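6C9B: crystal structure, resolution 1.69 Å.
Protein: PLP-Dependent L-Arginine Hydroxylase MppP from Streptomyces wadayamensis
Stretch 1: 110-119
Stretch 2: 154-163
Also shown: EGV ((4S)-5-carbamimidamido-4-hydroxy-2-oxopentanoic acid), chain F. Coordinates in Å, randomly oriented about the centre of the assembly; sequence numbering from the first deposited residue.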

ATOM      1  N   LEU B 110     -18.651  13.545  -7.475  1.00 15.88           N
ATOM      2  CA  LEU B 110     -18.064  13.218  -6.191  1.00 14.95           C
ATOM      3  C   LEU B 110     -18.666  14.080  -5.091  1.00 15.44           C
ATOM      4  O   LEU B 110     -18.811  15.297  -5.257  1.00 17.67           O
ATOM      5  CB  LEU B 110     -16.548  13.427  -6.212  1.00 15.00           C
ATOM      6  CG  LEU B 110     -15.785  13.199  -4.923  1.00 17.70           C
ATOM      7  CD1 LEU B 110     -15.891  11.772  -4.427  1.00 19.92           C
ATOM      8  CD2 LEU B 110     -14.350  13.519  -5.152  1.00 16.43           C
ATOM      9  N   VAL B 111     -19.046  13.441  -3.985  1.00 15.46           N
ATOM     10  CA  VAL B 111     -19.605  14.206  -2.868  1.00 15.91           C
ATOM     11  C   VAL B 111     -18.587  15.231  -2.368  1.00 15.99           C
ATOM     12  O   VAL B 111     -17.372  14.998  -2.359  1.00 15.37           O
ATOM     13  CB  VAL B 111     -20.072  13.267  -1.741  1.00 18.23           C
ATOM     14  CG1 VAL B 111     -18.900  12.469  -1.140  1.00 17.61           C
ATOM     15  CG2 VAL B 111     -20.803  14.059  -0.670  1.00 22.04           C
ATOM     16  N   HIS B 112     -19.092  16.400  -1.980  1.00 16.92           N
ATOM     17  CA  HIS B 112     -18.262  17.526  -1.589  1.00 16.96           C
ATOM     18  C   HIS B 112     -18.900  18.128  -0.341  1.00 18.28           C
ATOM     19  O   HIS B 112     -20.095  18.441  -0.357  1.00 18.44           O
ATOM     20  CB  HIS B 112     -18.217  18.546  -2.733  1.00 18.78           C
ATOM     21  CG  HIS B 112     -17.379  19.749  -2.455  1.00 20.79           C
ATOM     22  ND1 HIS B 112     -17.919  20.990  -2.171  1.00 22.85           N
ATOM     23  CD2 HIS B 112     -16.037  19.911  -2.447  1.00 23.06           C
ATOM     24  CE1 HIS B 112     -16.938  21.857  -1.985  1.00 24.78           C
ATOM     25  NE2 HIS B 112     -15.790  21.231  -2.149  1.00 19.12           N
ATOM     26  N   PRO B 113     -18.158  18.292   0.761  1.00 15.89           N
ATOM     27  CA  PRO B 113     -16.768  17.918   0.993  1.00 15.36           C
ATOM     28  C   PRO B 113     -16.613  16.426   1.165  1.00 19.35           C
ATOM     29  O   PRO B 113     -17.602  15.707   1.381  1.00 18.06           O
ATOM     30  CB  PRO B 113     -16.432  18.657   2.286  1.00 19.45           C
ATOM     31  CG  PRO B 113     -17.745  18.586   3.043  1.00 17.65           C
ATOM     32  CD  PRO B 113     -18.795  18.824   1.983  1.00 18.27           C
ATOM     33  N   THR B 114     -15.374  15.948   1.076  1.00 18.15           N
ATOM     34  CA  THR B 114     -15.052  14.580   1.464  1.00 15.50           C
ATOM     35  C   THR B 114     -13.552  14.526   1.709  1.00 18.70           C
ATOM     36  O   THR B 114     -12.830  15.505   1.499  1.00 19.55           O
ATOM     37  CB  THR B 114     -15.555  13.548   0.432  1.00 16.87           C
ATOM     38  OG1 THR B 114     -15.661  12.254   1.060  1.00 20.42           O
ATOM     39  CG2 THR B 114     -14.683  13.465  -0.794  1.00 18.88           C
ATOM     40  N   PHE B 115     -13.086  13.377   2.170  1.00 19.78           N
ATOM     41  CA  PHE B 115     -11.664  13.201   2.445  1.00 20.03           C
ATOM     42  C   PHE B 115     -10.870  13.443   1.156  1.00 18.41           C
ATOM     43  O   PHE B 115     -11.191  12.879   0.103  1.00 18.99           O
ATOM     44  CB  PHE B 115     -11.429  11.790   2.991  1.00 49.39           C
ATOM     45  CG  PHE B 115      -9.985  11.428   3.144  1.00 66.58           C
ATOM     46  CD1 PHE B 115      -9.065  12.355   3.617  1.00 66.71           C
ATOM     47  CD2 PHE B 115      -9.548  10.150   2.820  1.00 63.27           C
ATOM     48  CE1 PHE B 115      -7.722  12.021   3.757  1.00 67.93           C
ATOM     49  CE2 PHE B 115      -8.219   9.800   2.972  1.00 66.30           C
ATOM     50  CZ  PHE B 115      -7.300  10.743   3.434  1.00 77.51           C
ATOM     51  N   ASP B 116      -9.865  14.314   1.231  1.00 21.64           N
ATOM     52  CA  ASP B 116      -9.374  14.935   0.004  1.00 19.49           C
ATOM     53  C   ASP B 116      -8.575  13.971  -0.848  1.00 18.55           C
ATOM     54  O   ASP B 116      -8.455  14.206  -2.064  1.00 18.32           O
ATOM     55  CB  ASP B 116      -8.569  16.234   0.279  1.00 21.54           C
ATOM     56  CG  ASP B 116      -7.232  16.021   1.047  1.00 23.56           C
ATOM     57  OD1 ASP B 116      -7.016  14.960   1.647  1.00 27.76           O
ATOM     58  OD2 ASP B 116      -6.403  16.957   1.025  1.00 27.29           O
ATOM     59  N   ASN B 117      -8.108  12.849  -0.303  1.00 16.35           N
ATOM     60  CA  ASN B 117      -7.280  12.031  -1.163  1.00 17.29           C
ATOM     61  C   ASN B 117      -8.134  11.287  -2.191  1.00 21.53           C
ATOM     62  O   ASN B 117      -7.610  10.931  -3.250  1.00 18.33           O
ATOM     63  CB  ASN B 117      -6.367  11.108  -0.362  1.00 24.63           C
ATOM     64  CG  ASN B 117      -7.012   9.857   0.057  1.00 36.29           C
ATOM     65  OD1 ASN B 117      -8.228   9.773   0.199  1.00 66.84           O
ATOM     66  ND2 ASN B 117      -6.184   8.847   0.302  1.00 51.34           N
ATOM     67  N   ILE B 118      -9.445  11.132  -1.949  1.00 18.51           N
ATOM     68  CA  ILE B 118     -10.334  10.582  -2.979  1.00 15.83           C
ATOM     69  C   ILE B 118     -10.277  11.465  -4.218  1.00 18.33           C
ATOM     70  O   ILE B 118     -10.046  10.995  -5.343  1.00 18.05           O
ATOM     71  CB  ILE B 118     -11.775  10.446  -2.451  1.00 20.97           C
ATOM     72  CG1 ILE B 118     -11.860   9.393  -1.332  1.00 25.35           C
ATOM     73  CG2 ILE B 118     -12.716  10.016  -3.565  1.00 21.22           C
ATOM     74  CD1 ILE B 118     -13.133   9.465  -0.512  1.00 32.08           C
ATOM     75  N   ALA B 119     -10.465  12.777  -4.013  1.00 16.12           N
ATOM     76  CA  ALA B 119     -10.412  13.726  -5.119  1.00 18.65           C
ATOM     77  C   ALA B 119      -9.041  13.736  -5.754  1.00 19.38           C
ATOM     78  O   ALA B 119      -8.910  13.785  -6.982  1.00 18.41           O
ATOM     79  CB  ALA B 119     -10.762  15.144  -4.629  1.00 16.21           C
TER
HETATM   80  C10 EGV F 401      -8.226  11.071   8.023  1.00 27.52           C
HETATM   81  C02 EGV F 401      -4.250   9.123   5.594  1.00 47.89           C
HETATM   82  C03 EGV F 401      -3.979   9.259   3.116  1.00 40.87           C
HETATM   83  C06 EGV F 401      -5.730   8.979   5.888  1.00 51.92           C
HETATM   84  C07 EGV F 401      -6.195  10.295   6.548  1.00 55.20           C
HETATM   85  C09 EGV F 401      -7.729  10.371   6.767  1.00 57.43           C
HETATM   86  N01 EGV F 401      -3.984   9.899   4.392  1.00 39.76           N
HETATM   87  N04 EGV F 401      -3.710  10.016   1.948  1.00 49.30           N
HETATM   88  N05 EGV F 401      -4.261   7.977   3.019  1.00 25.84           N
HETATM   89  O08 EGV F 401      -5.933   7.932   6.749  1.00 51.78           O
HETATM   90  O11 EGV F 401      -9.414  10.979   8.264  1.00 19.59           O
HETATM   91  O12 EGV F 401      -7.458  11.703   8.774  1.00 33.13           O
HETATM   92  O13 EGV F 401      -8.537   9.894   5.975  1.00 49.11           O
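Stretch 2 (154-163) FVTTPNNPTG

The polar contact between the two stretches centres on Asn 159, whose amide group both donates to and accepts from stretch 1. Its ND2 donates to the carbonyl O of Pro 113 (2.8 Å, nearly linear at 170°), while its OD1 accepts from OG1 of Thr 114, also at 2.8 Å. Thr 114 OG1 in turn accepts from Thr 156 OG1 at 2.9 Å. The result is a directed relay, Thr 156 to Thr 114 to Asn 159, and threonine suits it because a single hydroxyl can give one hydrogen bond and receive another. Asn 159 OD1 also receives a weak bond from the backbone N of Asn 160 (2.8 Å, 120°).

Before this loop, stretch 2 is an extended strand, 154-156, running in the same general direction as the strand that includes Leu 110 and Val 111; the axes diverge by 43° and approach to 5.2 Å. Leu 110 and Phe 154 form a parallel bridge with CA atoms 4.9 Å apart, and Val 111 N donates to Phe 154 O at 3.2 Å. Beyond the strand the chain turns through cis peptide bonds before Pro 158 and Pro 161, and Asn 160 brings its O to 3.1 Å from Thr 114 CA, a CA-H...O contact, while Asn 160 ND2 reaches the ligand, donating to EGV O11 at 3.1 Å.

Apolar packing completes the fit. The compact branched side chain of Val 111 lies against the strand backbone, with Val 111 CG1 3.7 Å from Thr 156 N. Leu 110 and Phe 154 share one face of the sheet, with Leu 110 CD1 3.5 Å from Phe 154 CD1. From the helix, Ile 118 lays CG2 over a face of the Phe 154 ring, 3.9 Å from its centroid, a CH-pi contact suited to a flat aromatic surface. Pro 113, itself preceded by a cis peptide bond, places CG 4.0 Å from Thr 162 CG2.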

ATOM      1  N   PHE B 154     -19.570   8.910  -7.025  1.00 17.03           N
ATOM      2  CA  PHE B 154     -18.775   8.408  -5.906  1.00 15.45           C
ATOM      3  C   PHE B 154     -19.269   9.037  -4.608  1.00 16.98           C
ATOM      4  O   PHE B 154     -19.246  10.271  -4.466  1.00 16.23           O
ATOM      5  CB  PHE B 154     -17.304   8.730  -6.120  1.00 19.35           C
ATOM      6  CG  PHE B 154     -16.384   8.004  -5.180  1.00 17.40           C
ATOM      7  CD1 PHE B 154     -16.341   8.330  -3.827  1.00 20.69           C
ATOM      8  CD2 PHE B 154     -15.549   7.038  -5.639  1.00 21.11           C
ATOM      9  CE1 PHE B 154     -15.481   7.652  -2.970  1.00 20.73           C
ATOM     10  CE2 PHE B 154     -14.686   6.380  -4.789  1.00 21.72           C
ATOM     11  CZ  PHE B 154     -14.672   6.682  -3.451  1.00 19.38           C
ATOM     12  N   VAL B 155     -19.675   8.195  -3.649  1.00 16.95           N
ATOM     13  CA  VAL B 155     -20.225   8.669  -2.380  1.00 14.86           C
ATOM     14  C   VAL B 155     -19.461   8.036  -1.225  1.00 15.11           C
ATOM     15  O   VAL B 155     -19.330   6.808  -1.147  1.00 19.65           O
ATOM     16  CB  VAL B 155     -21.725   8.355  -2.237  1.00 17.84           C
ATOM     17  CG1 VAL B 155     -22.258   8.864  -0.867  1.00 19.76           C
ATOM     18  CG2 VAL B 155     -22.520   8.992  -3.360  1.00 17.02           C
ATOM     19  N   THR B 156     -18.958   8.880  -0.339  1.00 16.80           N
ATOM     20  CA  THR B 156     -18.371   8.447   0.918  1.00 17.75           C
ATOM     21  C   THR B 156     -19.486   8.422   1.955  1.00 16.83           C
ATOM     22  O   THR B 156     -20.153   9.444   2.170  1.00 18.45           O
ATOM     23  CB  THR B 156     -17.276   9.434   1.311  1.00 17.13           C
ATOM     24  OG1 THR B 156     -16.360   9.589   0.217  1.00 19.98           O
ATOM     25  CG2 THR B 156     -16.516   8.965   2.555  1.00 17.45           C
ATOM     26  N   THR B 157     -19.727   7.260   2.570  1.00 16.82           N
ATOM     27  CA  THR B 157     -20.814   7.155   3.545  1.00 15.92           C
ATOM     28  C   THR B 157     -20.483   6.120   4.609  1.00 19.70           C
ATOM     29  O   THR B 157     -20.153   4.969   4.290  1.00 20.75           O
ATOM     30  CB  THR B 157     -22.158   6.822   2.882  1.00 19.85           C
ATOM     31  OG1 THR B 157     -23.145   6.686   3.915  1.00 19.30           O
ATOM     32  CG2 THR B 157     -22.094   5.519   2.051  1.00 23.35           C
ATOM     33  N   PRO B 158     -20.520   6.503   5.895  1.00 17.33           N
ATOM     34  CA  PRO B 158     -20.690   7.859   6.429  1.00 18.70           C
ATOM     35  C   PRO B 158     -19.620   8.774   5.902  1.00 17.47           C
ATOM     36  O   PRO B 158     -18.469   8.357   5.684  1.00 17.52           O
ATOM     37  CB  PRO B 158     -20.577   7.665   7.943  1.00 20.51           C
ATOM     38  CG  PRO B 158     -20.909   6.223   8.158  1.00 19.71           C
ATOM     39  CD  PRO B 158     -20.332   5.522   6.966  1.00 17.06           C
ATOM     40  N   ASN B 159     -19.982  10.021   5.632  1.00 17.58           N
ATOM     41  CA  ASN B 159     -18.996  10.891   5.018  1.00 17.44           C
ATOM     42  C   ASN B 159     -17.942  11.279   6.040  1.00 21.01           C
ATOM     43  O   ASN B 159     -18.197  11.356   7.251  1.00 19.73           O
ATOM     44  CB  ASN B 159     -19.632  12.140   4.424  1.00 19.94           C
ATOM     45  CG  ASN B 159     -18.711  12.846   3.410  1.00 20.26           C
ATOM     46  OD1 ASN B 159     -17.659  12.299   2.966  1.00 21.02           O
ATOM     47  ND2 ASN B 159     -19.093  14.048   3.023  1.00 20.85           N
ATOM     48  N   ASN B 160     -16.759  11.494   5.531  1.00 17.89           N
ATOM     49  CA  ASN B 160     -15.626  12.090   6.243  1.00 19.02           C
ATOM     50  C   ASN B 160     -15.432  13.425   5.562  1.00 17.26           C
ATOM     51  O   ASN B 160     -15.055  13.446   4.384  1.00 17.59           O
ATOM     52  CB  ASN B 160     -14.394  11.203   6.090  1.00 18.71           C
ATOM     53  CG  ASN B 160     -13.187  11.747   6.772  1.00 19.46           C
ATOM     54  OD1 ASN B 160     -13.205  12.831   7.362  1.00 20.75           O
ATOM     55  ND2 ASN B 160     -12.132  10.964   6.749  1.00 21.77           N
ATOM     56  N   PRO B 161     -15.673  14.567   6.215  1.00 20.62           N
ATOM     57  CA  PRO B 161     -15.652  14.795   7.662  1.00 18.75           C
ATOM     58  C   PRO B 161     -16.979  14.969   8.383  1.00 18.55           C
ATOM     59  O   PRO B 161     -17.019  15.190   9.595  1.00 20.97           O
ATOM     60  CB  PRO B 161     -14.845  16.095   7.747  1.00 20.32           C
ATOM     61  CG  PRO B 161     -15.334  16.861   6.551  1.00 22.31           C
ATOM     62  CD  PRO B 161     -15.497  15.826   5.465  1.00 22.03           C
ATOM     63  N   THR B 162     -18.091  14.863   7.675  1.00 17.24           N
ATOM     64  CA  THR B 162     -19.354  15.330   8.212  1.00 16.40           C
ATOM     65  C   THR B 162     -20.140  14.270   8.968  1.00 18.32           C
ATOM     66  O   THR B 162     -21.084  14.621   9.687  1.00 20.32           O
ATOM     67  CB  THR B 162     -20.259  15.825   7.090  1.00 19.00           C
ATOM     68  OG1 THR B 162     -20.669  14.685   6.322  1.00 20.00           O
ATOM     69  CG2 THR B 162     -19.568  16.866   6.210  1.00 21.76           C
ATOM     70  N   GLY B 163     -19.804  13.000   8.795  1.00 18.27           N
ATOM     71  CA  GLY B 163     -20.566  11.906   9.374  1.00 18.51           C
ATOM     72  C   GLY B 163     -21.897  11.615   8.720  1.00 22.10           C
ATOM     73  O   GLY B 163     -22.631  10.748   9.205  1.00 21.34           O
TER